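Local structure of uncharacterized protein (Bacteroides eggerthii DSM 20697, 4ECO) at residues F448-F453 with E482-T487; N394-K399 with S405-S410; N475-E480 with T510-L515. The protein is of unknown function but folds as a leucine-rich repeat solenoid, a scaffold that commonly serves protein binding. All blocks are in the same frame, centred on the assembly; numbering follows the deposited sequence.

Interaction 1. Residues F448-F453 with E482-T487; sequences FPKELF and ENFKNT
Phe484 turns its ring away from its own carbonyl carbon (chi1 -56°), which lays the ring against the carbonyl end of Phe453. There Phe484 CB lies 3.4 Å from Phe453 O, and Phe484 CD2 is 3.8 Å from Phe453 CB. A like torsion at Phe453 (chi1 -60°) brings its ring to Thr487, which turns its methyl rather than its hydroxyl to the helix: Thr487 CG2 stands 3.7 Å from Phe453 CD1. At the far end of the Phe484 ring, the extended side chain of Lys450 crosses at about a right angle and sets CE against the ring edge, in its plane, 3.6 Å from Phe484 CZ. The ammonium group beyond is held by a salt bridge to Asp479 and by the carbonyls of Asn475 and Lys478. A water joins the two backbones, donating to Phe453 O at 2.7 Å and accepting from Asn486 N at 3.1 Å. Helix 451-454 leads on to strand 461-463, while Phe484 follows strand 482-483, which pairs antiparallel with strand 478-479; the contact therefore joins helix 451-454 to the chain just beyond this small hairpin.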
ATOM      1  N   PHE A 448      27.057  -5.744   8.918  1.00 48.13           N
ATOM      2  CA  PHE A 448      26.651  -4.921   7.775  1.00 47.46           C
ATOM      3  C   PHE A 448      26.318  -5.789   6.562  1.00 53.29           C
ATOM      4  O   PHE A 448      27.111  -6.665   6.219  1.00 54.50           O
ATOM      5  CB  PHE A 448      27.729  -3.903   7.419  1.00 48.95           C
ATOM      6  CG  PHE A 448      27.295  -2.895   6.374  1.00 49.75           C
ATOM      7  CD1 PHE A 448      26.539  -1.785   6.724  1.00 52.06           C
ATOM      8  CD2 PHE A 448      27.661  -3.047   5.045  1.00 51.67           C
ATOM      9  CE1 PHE A 448      26.147  -0.860   5.762  1.00 51.93           C
ATOM     10  CE2 PHE A 448      27.256  -2.127   4.084  1.00 53.21           C
ATOM     11  CZ  PHE A 448      26.502  -1.043   4.447  1.00 50.29           C
ATOM     12  N   PRO A 449      25.162  -5.551   5.897  1.00 49.76           N
ATOM     13  CA  PRO A 449      24.790  -6.396   4.733  1.00 50.25           C
ATOM     14  C   PRO A 449      25.591  -6.056   3.450  1.00 51.81           C
ATOM     15  O   PRO A 449      25.048  -5.548   2.463  1.00 50.77           O
ATOM     16  CB  PRO A 449      23.287  -6.121   4.563  1.00 51.40           C
ATOM     17  CG  PRO A 449      23.084  -4.741   5.133  1.00 54.48           C
ATOM     18  CD  PRO A 449      24.126  -4.538   6.205  1.00 49.89           C
ATOM     19  N   LYS A 450      26.890  -6.412   3.459  1.00 48.37           N
ATOM     20  CA  LYS A 450      27.874  -6.179   2.394  1.00 48.22           C
ATOM     21  C   LYS A 450      27.435  -6.802   1.069  1.00 54.09           C
ATOM     22  O   LYS A 450      27.681  -6.219   0.012  1.00 56.34           O
ATOM     23  CB  LYS A 450      29.258  -6.749   2.807  1.00 49.79           C
ATOM     24  CG  LYS A 450      30.355  -6.566   1.746  1.00 49.68           C
ATOM     25  CD  LYS A 450      31.762  -7.006   2.176  1.00 50.14           C
ATOM     26  CE  LYS A 450      32.724  -6.966   1.011  1.00 45.19           C
ATOM     27  NZ  LYS A 450      34.142  -7.045   1.440  1.00 54.50           N
ATOM     28  N   GLU A 451      26.795  -7.980   1.128  1.00 49.23           N
ATOM     29  CA  GLU A 451      26.354  -8.731  -0.044  1.00 49.10           C
ATOM     30  C   GLU A 451      25.352  -7.928  -0.915  1.00 50.78           C
ATOM     31  O   GLU A 451      25.166  -8.264  -2.075  1.00 51.51           O
ATOM     32  CB  GLU A 451      25.752 -10.077   0.370  1.00 50.92           C
ATOM     33  CG  GLU A 451      26.726 -11.004   1.084  1.00 56.79           C
ATOM     34  CD  GLU A 451      26.881 -10.885   2.593  1.00 80.12           C
ATOM     35  OE1 GLU A 451      26.280  -9.976   3.216  1.00 69.02           O
ATOM     36  OE2 GLU A 451      27.602 -11.741   3.157  1.00 75.64           O
ATOM     37  N   LEU A 452      24.761  -6.848  -0.394  1.00 45.37           N
ATOM     38  CA  LEU A 452      23.876  -6.004  -1.195  1.00 43.85           C
ATOM     39  C   LEU A 452      24.688  -5.217  -2.193  1.00 47.99           C
ATOM     40  O   LEU A 452      24.282  -5.040  -3.340  1.00 47.33           O
ATOM     41  CB  LEU A 452      23.074  -5.036  -0.295  1.00 42.45           C
ATOM     42  CG  LEU A 452      21.889  -5.602   0.484  1.00 45.97           C
ATOM     43  CD1 LEU A 452      21.389  -4.582   1.480  1.00 44.95           C
ATOM     44  CD2 LEU A 452      20.751  -5.998  -0.452  1.00 46.28           C
ATOM     45  N   PHE A 453      25.871  -4.780  -1.743  1.00 44.93           N
ATOM     46  CA  PHE A 453      26.810  -3.951  -2.477  1.00 44.51           C
ATOM     47  C   PHE A 453      27.750  -4.807  -3.336  1.00 49.29           C
ATOM     48  O   PHE A 453      27.981  -4.440  -4.495  1.00 51.59           O
ATOM     49  CB  PHE A 453      27.591  -3.058  -1.484  1.00 46.01           C
ATOM     50  CG  PHE A 453      26.639  -2.170  -0.706  1.00 47.23           C
ATOM     51  CD1 PHE A 453      26.111  -1.013  -1.279  1.00 50.77           C
ATOM     52  CD2 PHE A 453      26.174  -2.550   0.552  1.00 48.63           C
ATOM     53  CE1 PHE A 453      25.174  -0.234  -0.590  1.00 50.29           C
ATOM     54  CE2 PHE A 453      25.229  -1.773   1.234  1.00 49.87           C
ATOM     55  CZ  PHE A 453      24.735  -0.626   0.660  1.00 47.74           C
ATOM     56  N   GLU A 482      39.466  -3.058  -4.503  1.00 69.72           N
ATOM     57  CA  GLU A 482      38.521  -2.799  -5.585  1.00 69.65           C
ATOM     58  C   GLU A 482      37.156  -2.365  -5.032  1.00 71.33           C
ATOM     59  O   GLU A 482      36.668  -2.921  -4.041  1.00 71.06           O
ATOM     60  CB  GLU A 482      38.386  -4.028  -6.522  1.00 72.66           C
ATOM     61  CG  GLU A 482      37.670  -5.269  -5.994  1.00 89.39           C
ATOM     62  CD  GLU A 482      38.440  -6.582  -6.012  1.00117.82           C
ATOM     63  OE1 GLU A 482      39.633  -6.596  -5.623  1.00108.15           O
ATOM     64  OE2 GLU A 482      37.819  -7.613  -6.353  1.00117.30           O
ATOM     65  N   ASN A 483      36.561  -1.341  -5.665  1.00 64.98           N
ATOM     66  CA  ASN A 483      35.225  -0.844  -5.313  1.00 62.14           C
ATOM     67  C   ASN A 483      34.181  -1.625  -6.060  1.00 63.66           C
ATOM     68  O   ASN A 483      34.513  -2.255  -7.062  1.00 65.22           O
ATOM     69  CB  ASN A 483      35.076   0.640  -5.629  1.00 60.06           C
ATOM     70  CG  ASN A 483      35.502   1.564  -4.537  1.00 67.69           C
ATOM     71  OD1 ASN A 483      35.234   1.338  -3.367  1.00 62.49           O
ATOM     72  ND2 ASN A 483      36.098   2.678  -4.913  1.00 59.51           N
ATOM     73  N   PHE A 484      32.928  -1.600  -5.609  1.00 56.98           N
ATOM     74  CA  PHE A 484      31.910  -2.347  -6.346  1.00 56.14           C
ATOM     75  C   PHE A 484      31.292  -1.462  -7.429  1.00 58.61           C
ATOM     76  O   PHE A 484      31.347  -0.227  -7.343  1.00 58.70           O
ATOM     77  CB  PHE A 484      30.835  -2.928  -5.417  1.00 56.51           C
ATOM     78  CG  PHE A 484      31.381  -3.809  -4.318  1.00 57.64           C
ATOM     79  CD1 PHE A 484      32.285  -4.831  -4.604  1.00 61.78           C
ATOM     80  CD2 PHE A 484      30.985  -3.627  -3.000  1.00 57.98           C
ATOM     81  CE1 PHE A 484      32.796  -5.640  -3.587  1.00 63.03           C
ATOM     82  CE2 PHE A 484      31.482  -4.445  -1.986  1.00 61.32           C
ATOM     83  CZ  PHE A 484      32.392  -5.443  -2.285  1.00 61.22           C
ATOM     84  N   LYS A 485      30.732  -2.112  -8.455  1.00 53.14           N
ATOM     85  CA  LYS A 485      30.130  -1.504  -9.637  1.00 52.69           C
ATOM     86  C   LYS A 485      29.228  -0.285  -9.314  1.00 58.58           C
ATOM     87  O   LYS A 485      29.376   0.742  -9.982  1.00 61.36           O
ATOM     88  CB  LYS A 485      29.300  -2.557 -10.414  1.00 54.09           C
ATOM     89  CG  LYS A 485      28.645  -2.036 -11.702  1.00 61.56           C
ATOM     90  CD  LYS A 485      27.580  -2.974 -12.292  1.00 67.23           C
ATOM     91  CE  LYS A 485      27.061  -2.461 -13.624  1.00 74.77           C
ATOM     92  NZ  LYS A 485      25.659  -1.944 -13.559  1.00 84.08           N
ATOM     93  N   ASN A 486      28.318  -0.383  -8.327  1.00 51.38           N
ATOM     94  CA  ASN A 486      27.337   0.673  -8.129  1.00 49.54           C
ATOM     95  C   ASN A 486      27.360   1.404  -6.773  1.00 52.41           C
ATOM     96  O   ASN A 486      26.463   2.219  -6.550  1.00 50.61           O
ATOM     97  CB  ASN A 486      25.938   0.063  -8.299  1.00 50.15           C
ATOM     98  CG  ASN A 486      25.562  -0.199  -9.731  1.00 65.48           C
ATOM     99  OD1 ASN A 486      25.841   0.596 -10.633  1.00 65.94           O
ATOM    100  ND2 ASN A 486      24.855  -1.287  -9.964  1.00 52.64           N
ATOM    101  N   THR A 487      28.365   1.192  -5.903  1.00 49.85           N
ATOM    102  CA  THR A 487      28.397   1.884  -4.600  1.00 48.88           C
ATOM    103  C   THR A 487      28.478   3.427  -4.755  1.00 52.76           C
ATOM    104  O   THR A 487      28.095   4.143  -3.829  1.00 52.42           O
ATOM    105  CB  THR A 487      29.530   1.379  -3.708  1.00 57.43           C
ATOM    106  OG1 THR A 487      30.703   1.233  -4.486  1.00 66.40           O
ATOM    107  CG2 THR A 487      29.215   0.058  -3.078  1.00 59.27           C
TER
HETATM  108  O   HOH W   1      27.627  -2.053  -5.799  1.00 53.72           O

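Interaction 2. Residues N394-K399 with S405-S410; sequences NIFDAK and SAIDFS
The contact joins two successive elements of the leucine-rich repeat solenoid: Phe396, on the loop between strand 381-383 and strand 404-408, meets Ile407 of the latter strand and Phe409 just past its end. The side chains come from opposite directions. Phe396 CZ is 3.4 Å from Ile407 CD1, and the same methyl lies 3.7 Å from Phe396 CE1, so it sits by the far rim of the ring and approaches it obliquely. Ile407 reaches this point because CG1 is anti to its backbone N (chi1 -167°), with CD1 carried on toward the loop. Phe396 CE2 also comes to the edge of the Phe409 ring, near its plane, 3.9 Å from Phe409 CZ.

Ile407 and Phe409 fit the second and third leucine positions of the LxxLxLxxN repeat signature, and Asn412 fits its asparagine; its ND2 donates to Phe409 O, as does ND2 of Asn443 from further along the chain. Between the apolar pair, Asp408 turns the other way, and its OD1 accepts from Ser410 N (3.0 Å) in an Asx turn and from Ser410 OG (2.8 Å) on the syn lone pair. With an alanine at Phe396, Ile407 CD1 and the edge of the Phe409 ring would probably lose their partner from the loop, and a gap would open between loop and strand. The loop has its own Asx turn, with Lys399 N donating to Asp397 OD1 at 3.0 Å from above the carboxylate plane. Both rings also meet aromatics earlier in the chain: Phe396 meets Phe375 and Phe409 meets Phe384, with planes about 20° and 10° apart respectively.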
ATOM      1  N   ASN A 394      16.257 -14.320  -1.319  1.00 51.02           N
ATOM      2  CA  ASN A 394      16.990 -14.297  -2.586  1.00 51.15           C
ATOM      3  C   ASN A 394      16.032 -14.584  -3.776  1.00 52.21           C
ATOM      4  O   ASN A 394      16.134 -15.633  -4.419  1.00 53.80           O
ATOM      5  CB  ASN A 394      18.152 -15.301  -2.550  1.00 51.76           C
ATOM      6  CG  ASN A 394      19.189 -15.072  -3.614  1.00 72.62           C
ATOM      7  OD1 ASN A 394      19.242 -14.013  -4.262  1.00 64.24           O
ATOM      8  ND2 ASN A 394      20.073 -16.043  -3.793  1.00 69.30           N
ATOM      9  N   ILE A 395      15.121 -13.638  -4.065  1.00 44.28           N
ATOM     10  CA  ILE A 395      14.117 -13.762  -5.128  1.00 43.95           C
ATOM     11  C   ILE A 395      14.233 -12.590  -6.141  1.00 48.32           C
ATOM     12  O   ILE A 395      13.340 -12.380  -6.986  1.00 46.22           O
ATOM     13  CB  ILE A 395      12.659 -13.869  -4.545  1.00 45.96           C
ATOM     14  CG1 ILE A 395      12.226 -12.604  -3.757  1.00 43.35           C
ATOM     15  CG2 ILE A 395      12.457 -15.174  -3.725  1.00 48.22           C
ATOM     16  CD1 ILE A 395      10.725 -12.529  -3.499  1.00 40.48           C
ATOM     17  N   PHE A 396      15.357 -11.866  -6.074  1.00 47.36           N
ATOM     18  CA  PHE A 396      15.602 -10.705  -6.926  1.00 47.87           C
ATOM     19  C   PHE A 396      16.906 -10.870  -7.673  1.00 57.19           C
ATOM     20  O   PHE A 396      17.600 -11.877  -7.473  1.00 59.35           O
ATOM     21  CB  PHE A 396      15.626  -9.406  -6.085  1.00 47.50           C
ATOM     22  CG  PHE A 396      14.552  -9.331  -5.033  1.00 46.69           C
ATOM     23  CD1 PHE A 396      13.243  -8.983  -5.372  1.00 48.98           C
ATOM     24  CD2 PHE A 396      14.842  -9.616  -3.704  1.00 48.09           C
ATOM     25  CE1 PHE A 396      12.239  -8.924  -4.395  1.00 49.68           C
ATOM     26  CE2 PHE A 396      13.843  -9.559  -2.724  1.00 51.65           C
ATOM     27  CZ  PHE A 396      12.545  -9.210  -3.074  1.00 49.61           C
ATOM     28  N   ASP A 397      17.226  -9.904  -8.561  1.00 54.75           N
ATOM     29  CA  ASP A 397      18.481  -9.917  -9.303  1.00 56.09           C
ATOM     30  C   ASP A 397      18.982  -8.499  -9.476  1.00 58.87           C
ATOM     31  O   ASP A 397      18.310  -7.675 -10.094  1.00 58.06           O
ATOM     32  CB  ASP A 397      18.338 -10.615 -10.671  1.00 59.64           C
ATOM     33  CG  ASP A 397      19.646 -11.074 -11.307  1.00 78.99           C
ATOM     34  OD1 ASP A 397      20.731 -10.658 -10.823  1.00 81.87           O
ATOM     35  OD2 ASP A 397      19.588 -11.867 -12.271  1.00 86.77           O
ATOM     36  N   ALA A 398      20.177  -8.222  -8.942  1.00 54.59           N
ATOM     37  CA  ALA A 398      20.818  -6.918  -9.075  1.00 53.66           C
ATOM     38  C   ALA A 398      21.108  -6.637 -10.547  1.00 59.62           C
ATOM     39  O   ALA A 398      21.069  -5.478 -10.975  1.00 59.22           O
ATOM     40  CB  ALA A 398      22.095  -6.879  -8.252  1.00 54.17           C
ATOM     41  N   LYS A 399      21.325  -7.715 -11.332  1.00 57.82           N
ATOM     42  CA  LYS A 399      21.645  -7.654 -12.756  1.00 59.05           C
ATOM     43  C   LYS A 399      20.413  -7.284 -13.626  1.00 61.85           C
ATOM     44  O   LYS A 399      20.605  -6.962 -14.797  1.00 62.97           O
ATOM     45  CB  LYS A 399      22.265  -8.982 -13.255  1.00 63.58           C
ATOM     46  CG  LYS A 399      23.425  -9.567 -12.437  1.00 75.30           C
ATOM     47  CD  LYS A 399      24.696  -8.719 -12.357  1.00 81.30           C
ATOM     48  CE  LYS A 399      25.742  -9.299 -11.425  1.00 90.04           C
ATOM     49  NZ  LYS A 399      25.367  -9.169  -9.983  1.00 92.38           N
ATOM     50  N   SER A 405      11.764   1.059  -7.260  1.00 42.98           N
ATOM     51  CA  SER A 405      11.925   2.298  -6.489  1.00 42.64           C
ATOM     52  C   SER A 405      12.438   1.990  -5.068  1.00 47.88           C
ATOM     53  O   SER A 405      13.530   2.441  -4.724  1.00 49.87           O
ATOM     54  CB  SER A 405      10.620   3.094  -6.429  1.00 44.59           C
ATOM     55  OG  SER A 405      10.416   3.929  -7.561  1.00 53.03           O
ATOM     56  N   ALA A 406      11.680   1.200  -4.268  1.00 41.66           N
ATOM     57  CA  ALA A 406      12.025   0.864  -2.883  1.00 40.70           C
ATOM     58  C   ALA A 406      11.406  -0.460  -2.437  1.00 45.28           C
ATOM     59  O   ALA A 406      10.289  -0.794  -2.844  1.00 45.52           O
ATOM     60  CB  ALA A 406      11.565   1.975  -1.940  1.00 40.30           C
ATOM     61  N   ILE A 407      12.091  -1.171  -1.538  1.00 41.21           N
ATOM     62  CA  ILE A 407      11.593  -2.425  -0.975  1.00 41.23           C
ATOM     63  C   ILE A 407      11.599  -2.289   0.554  1.00 42.16           C
ATOM     64  O   ILE A 407      12.552  -1.762   1.137  1.00 42.32           O
ATOM     65  CB  ILE A 407      12.382  -3.641  -1.505  1.00 46.61           C
ATOM     66  CG1 ILE A 407      11.674  -4.954  -1.186  1.00 48.15           C
ATOM     67  CG2 ILE A 407      13.876  -3.636  -1.104  1.00 49.55           C
ATOM     68  CD1 ILE A 407      11.956  -5.993  -2.181  1.00 52.89           C
ATOM     69  N   ASP A 408      10.488  -2.665   1.191  1.00 36.53           N
ATOM     70  CA  ASP A 408      10.363  -2.503   2.634  1.00 33.68           C
ATOM     71  C   ASP A 408      10.485  -3.833   3.329  1.00 39.29           C
ATOM     72  O   ASP A 408       9.631  -4.718   3.147  1.00 39.88           O
ATOM     73  CB  ASP A 408       9.032  -1.825   2.983  1.00 33.17           C
ATOM     74  CG  ASP A 408       8.960  -1.177   4.362  1.00 40.87           C
ATOM     75  OD1 ASP A 408       9.752  -1.567   5.254  1.00 42.00           O
ATOM     76  OD2 ASP A 408       8.087  -0.312   4.562  1.00 44.83           O
ATOM     77  N   PHE A 409      11.574  -3.984   4.109  1.00 37.49           N
ATOM     78  CA  PHE A 409      11.823  -5.165   4.949  1.00 38.08           C
ATOM     79  C   PHE A 409      11.834  -4.771   6.441  1.00 42.50           C
ATOM     80  O   PHE A 409      12.239  -5.579   7.287  1.00 42.97           O
ATOM     81  CB  PHE A 409      13.132  -5.869   4.580  1.00 40.25           C
ATOM     82  CG  PHE A 409      13.171  -6.524   3.231  1.00 41.92           C
ATOM     83  CD1 PHE A 409      12.540  -7.740   3.013  1.00 44.87           C
ATOM     84  CD2 PHE A 409      13.919  -5.972   2.199  1.00 44.92           C
ATOM     85  CE1 PHE A 409      12.596  -8.360   1.763  1.00 46.96           C
ATOM     86  CE2 PHE A 409      13.975  -6.591   0.949  1.00 48.78           C
ATOM     87  CZ  PHE A 409      13.305  -7.778   0.735  1.00 47.33           C
ATOM     88  N   SER A 410      11.364  -3.534   6.768  1.00 38.52           N
ATOM     89  CA  SER A 410      11.359  -3.026   8.149  1.00 37.87           C
ATOM     90  C   SER A 410      10.440  -3.863   9.079  1.00 42.66           C
ATOM     91  O   SER A 410       9.484  -4.501   8.626  1.00 44.76           O
ATOM     92  CB  SER A 410      10.980  -1.545   8.212  1.00 36.93           C
ATOM     93  OG  SER A 410       9.609  -1.261   8.012  1.00 35.99           O
TER

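Interaction 3. Residues N475-E480 with T510-L515; sequences NSLKDE and TTLPYL
Lys478 NZ is gripped by three oxygens of its own loop while the middle of its side chain rests on Thr511. The ammonium donates to Asn475 OD1 at 2.9 Å, nearly in line with the amide C=O, and to two backbone carbonyls, Glu480 O at 3.0 Å and Asp479 O at 3.2 Å, each met from above the carbonyl plane. A bend at the last torsion (chi4 74°) turns NZ back over the loop, and the three acceptors together fix its position. Asn475 is held in turn: its ND2 donates to Glu480 OE1 at 2.9 Å, with the acceptor in the amide plane, and this carboxylate oxygen also forms a salt bridge with Lys474. The amide thus bridges the lysine and Glu480, its oxygen presented to one and its nitrogen to the other.

Across the contact the meeting is apolar. The lysine and threonine side chains cross at about a right angle, with Lys478 CD 3.7 Å from Thr511 CG2, so the aliphatic part of the lysine is used here and its ammonium group is bound within its own loop. Deeper in, the methyls Leu477 CD1 and Leu512 CD1 approach more loosely, at 4.4 Å. Leu512 also starts a type I beta turn that ends at Leu515. Asp506 OD2 accepts from the backbone N of both Ser476 and Leu477, giving the 475-480 loop a further tie to the chain that follows. Strand 478-479 pairs antiparallel with strand 482-483, whose Asn483 also touches Thr511, while Leu512 and Leu515 pack on Ile493 of strand 492-494, ahead of strand 517-519.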
ATOM      1  N   ASN A 475      36.325  -3.421   5.212  1.00 59.20           N
ATOM      2  CA  ASN A 475      35.753  -3.691   3.900  1.00 58.34           C
ATOM      3  C   ASN A 475      34.287  -4.116   4.009  1.00 61.00           C
ATOM      4  O   ASN A 475      33.963  -5.309   4.017  1.00 61.17           O
ATOM      5  CB  ASN A 475      36.591  -4.727   3.178  1.00 60.18           C
ATOM      6  CG  ASN A 475      37.939  -4.204   2.779  1.00 72.72           C
ATOM      7  OD1 ASN A 475      38.058  -3.239   2.022  1.00 72.02           O
ATOM      8  ND2 ASN A 475      38.980  -4.841   3.273  1.00 63.63           N
ATOM      9  N   SER A 476      33.402  -3.113   4.110  1.00 55.57           N
ATOM     10  CA  SER A 476      31.971  -3.325   4.236  1.00 54.04           C
ATOM     11  C   SER A 476      31.228  -2.846   2.996  1.00 58.90           C
ATOM     12  O   SER A 476      30.180  -3.402   2.675  1.00 59.28           O
ATOM     13  CB  SER A 476      31.437  -2.617   5.474  1.00 55.56           C
ATOM     14  OG  SER A 476      31.933  -3.186   6.676  1.00 62.51           O
ATOM     15  N   LEU A 477      31.756  -1.819   2.303  1.00 54.92           N
ATOM     16  CA  LEU A 477      31.141  -1.259   1.093  1.00 53.81           C
ATOM     17  C   LEU A 477      32.039  -1.470  -0.133  1.00 60.62           C
ATOM     18  O   LEU A 477      31.708  -1.053  -1.258  1.00 60.40           O
ATOM     19  CB  LEU A 477      30.852   0.227   1.292  1.00 52.05           C
ATOM     20  CG  LEU A 477      29.765   0.534   2.285  1.00 54.47           C
ATOM     21  CD1 LEU A 477      29.963   1.897   2.881  1.00 54.06           C
ATOM     22  CD2 LEU A 477      28.406   0.413   1.642  1.00 56.22           C
ATOM     23  N   LYS A 478      33.178  -2.132   0.099  1.00 58.26           N
ATOM     24  CA  LYS A 478      34.163  -2.429  -0.928  1.00 58.98           C
ATOM     25  C   LYS A 478      34.999  -3.652  -0.519  1.00 64.15           C
ATOM     26  O   LYS A 478      34.868  -4.148   0.610  1.00 63.72           O
ATOM     27  CB  LYS A 478      35.062  -1.194  -1.181  1.00 60.17           C
ATOM     28  CG  LYS A 478      35.998  -0.783  -0.033  1.00 60.09           C
ATOM     29  CD  LYS A 478      37.203  -0.034  -0.623  1.00 66.09           C
ATOM     30  CE  LYS A 478      38.370   0.176   0.310  1.00 67.99           C
ATOM     31  NZ  LYS A 478      39.180  -1.051   0.563  1.00 59.58           N
ATOM     32  N   ASP A 479      35.810  -4.162  -1.475  1.00 60.63           N
ATOM     33  CA  ASP A 479      36.842  -5.190  -1.267  1.00 60.16           C
ATOM     34  C   ASP A 479      38.159  -4.432  -1.094  1.00 62.59           C
ATOM     35  O   ASP A 479      38.252  -3.294  -1.550  1.00 61.25           O
ATOM     36  CB  ASP A 479      36.881  -6.230  -2.413  1.00 62.05           C
ATOM     37  CG  ASP A 479      35.755  -7.268  -2.430  1.00 61.42           C
ATOM     38  OD1 ASP A 479      35.043  -7.407  -1.401  1.00 60.05           O
ATOM     39  OD2 ASP A 479      35.614  -7.966  -3.453  1.00 61.53           O
ATOM     40  N   GLU A 480      39.146  -5.017  -0.410  1.00 60.78           N
ATOM     41  CA  GLU A 480      40.428  -4.372  -0.077  1.00 61.77           C
ATOM     42  C   GLU A 480      41.003  -3.490  -1.199  1.00 69.04           C
ATOM     43  O   GLU A 480      41.389  -2.353  -0.897  1.00 69.35           O
ATOM     44  CB  GLU A 480      41.502  -5.399   0.332  1.00 64.25           C
ATOM     45  CG  GLU A 480      42.728  -4.774   0.986  1.00 74.45           C
ATOM     46  CD  GLU A 480      42.514  -4.060   2.313  1.00 93.15           C
ATOM     47  OE1 GLU A 480      41.917  -4.675   3.226  1.00 86.82           O
ATOM     48  OE2 GLU A 480      42.987  -2.908   2.457  1.00 79.66           O
ATOM     49  N   THR A 510      36.413   8.265  -1.827  1.00 49.85           N
ATOM     50  CA  THR A 510      37.065   7.235  -2.636  1.00 49.83           C
ATOM     51  C   THR A 510      36.106   6.074  -2.970  1.00 53.76           C
ATOM     52  O   THR A 510      36.298   5.375  -3.966  1.00 53.17           O
ATOM     53  CB  THR A 510      38.292   6.691  -1.906  1.00 55.38           C
ATOM     54  OG1 THR A 510      37.894   6.060  -0.670  1.00 58.26           O
ATOM     55  CG2 THR A 510      39.348   7.743  -1.687  1.00 49.23           C
ATOM     56  N   THR A 511      35.098   5.844  -2.125  1.00 50.94           N
ATOM     57  CA  THR A 511      34.167   4.741  -2.349  1.00 51.25           C
ATOM     58  C   THR A 511      32.729   5.319  -2.520  1.00 51.60           C
ATOM     59  O   THR A 511      32.008   4.880  -3.428  1.00 50.31           O
ATOM     60  CB  THR A 511      34.283   3.696  -1.212  1.00 63.80           C
ATOM     61  OG1 THR A 511      33.625   4.212  -0.081  1.00 73.02           O
ATOM     62  CG2 THR A 511      35.748   3.361  -0.829  1.00 59.55           C
ATOM     63  N   LEU A 512      32.365   6.344  -1.688  1.00 45.07           N
ATOM     64  CA  LEU A 512      31.085   7.082  -1.670  1.00 41.67           C
ATOM     65  C   LEU A 512      31.261   8.535  -2.187  1.00 47.34           C
ATOM     66  O   LEU A 512      31.115   9.488  -1.402  1.00 47.52           O
ATOM     67  CB  LEU A 512      30.511   7.118  -0.235  1.00 39.49           C
ATOM     68  CG  LEU A 512      30.157   5.829   0.462  1.00 41.14           C
ATOM     69  CD1 LEU A 512      29.574   6.128   1.812  1.00 39.25           C
ATOM     70  CD2 LEU A 512      29.190   4.998  -0.354  1.00 39.95           C
ATOM     71  N   PRO A 513      31.600   8.749  -3.482  1.00 45.39           N
ATOM     72  CA  PRO A 513      31.861  10.125  -3.954  1.00 45.76           C
ATOM     73  C   PRO A 513      30.651  11.050  -4.020  1.00 50.09           C
ATOM     74  O   PRO A 513      30.847  12.257  -4.148  1.00 51.04           O
ATOM     75  CB  PRO A 513      32.388   9.909  -5.376  1.00 48.02           C
ATOM     76  CG  PRO A 513      31.856   8.607  -5.787  1.00 51.42           C
ATOM     77  CD  PRO A 513      31.856   7.774  -4.562  1.00 46.72           C
ATOM     78  N   TYR A 514      29.425  10.508  -3.960  1.00 46.71           N
ATOM     79  CA  TYR A 514      28.231  11.320  -4.119  1.00 46.35           C
ATOM     80  C   TYR A 514      27.306  11.304  -2.881  1.00 48.88           C
ATOM     81  O   TYR A 514      26.151  11.721  -2.997  1.00 47.38           O
ATOM     82  CB  TYR A 514      27.466  10.845  -5.363  1.00 48.31           C
ATOM     83  CG  TYR A 514      28.299  10.993  -6.610  1.00 52.40           C
ATOM     84  CD1 TYR A 514      28.574  12.249  -7.144  1.00 55.49           C
ATOM     85  CD2 TYR A 514      28.866   9.886  -7.224  1.00 53.97           C
ATOM     86  CE1 TYR A 514      29.373  12.393  -8.275  1.00 58.02           C
ATOM     87  CE2 TYR A 514      29.670  10.018  -8.351  1.00 56.18           C
ATOM     88  CZ  TYR A 514      29.919  11.273  -8.879  1.00 66.63           C
ATOM     89  OH  TYR A 514      30.728  11.407  -9.987  1.00 72.66           O
ATOM     90  N   LEU A 515      27.838  10.931  -1.688  1.00 44.28           N
ATOM     91  CA  LEU A 515      27.054  10.904  -0.458  1.00 42.33           C
ATOM     92  C   LEU A 515      26.391  12.274  -0.198  1.00 44.82           C
ATOM     93  O   LEU A 515      27.054  13.297  -0.329  1.00 43.99           O
ATOM     94  CB  LEU A 515      27.929  10.496   0.732  1.00 42.18           C
ATOM     95  CG  LEU A 515      27.182  10.313   2.074  1.00 44.66           C
ATOM     96  CD1 LEU A 515      26.190   9.174   2.006  1.00 42.98           C
ATOM     97  CD2 LEU A 515      28.162  10.142   3.226  1.00 46.00           C
TER

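From the N terminus, interaction 2 comes first and is complete before the others begin: it closes a short loop, bringing 394-399 onto strand 404-408 and the residue after it. Interactions 1 and 3 follow and cross, since their segments alternate along the chain (448-453, 475-480, 482-487, 510-515), each spanning about thirty residues. They therefore interlock successive coils, with the hairpin of strands 478-479 and 482-483 shared between them. Their centres lie 8 Å apart and they touch directly, through a probable hydrogen bond from Asn483 ND2 to Thr510 O. Interaction 2 stands apart, its centre 15 Å from that of interaction 1.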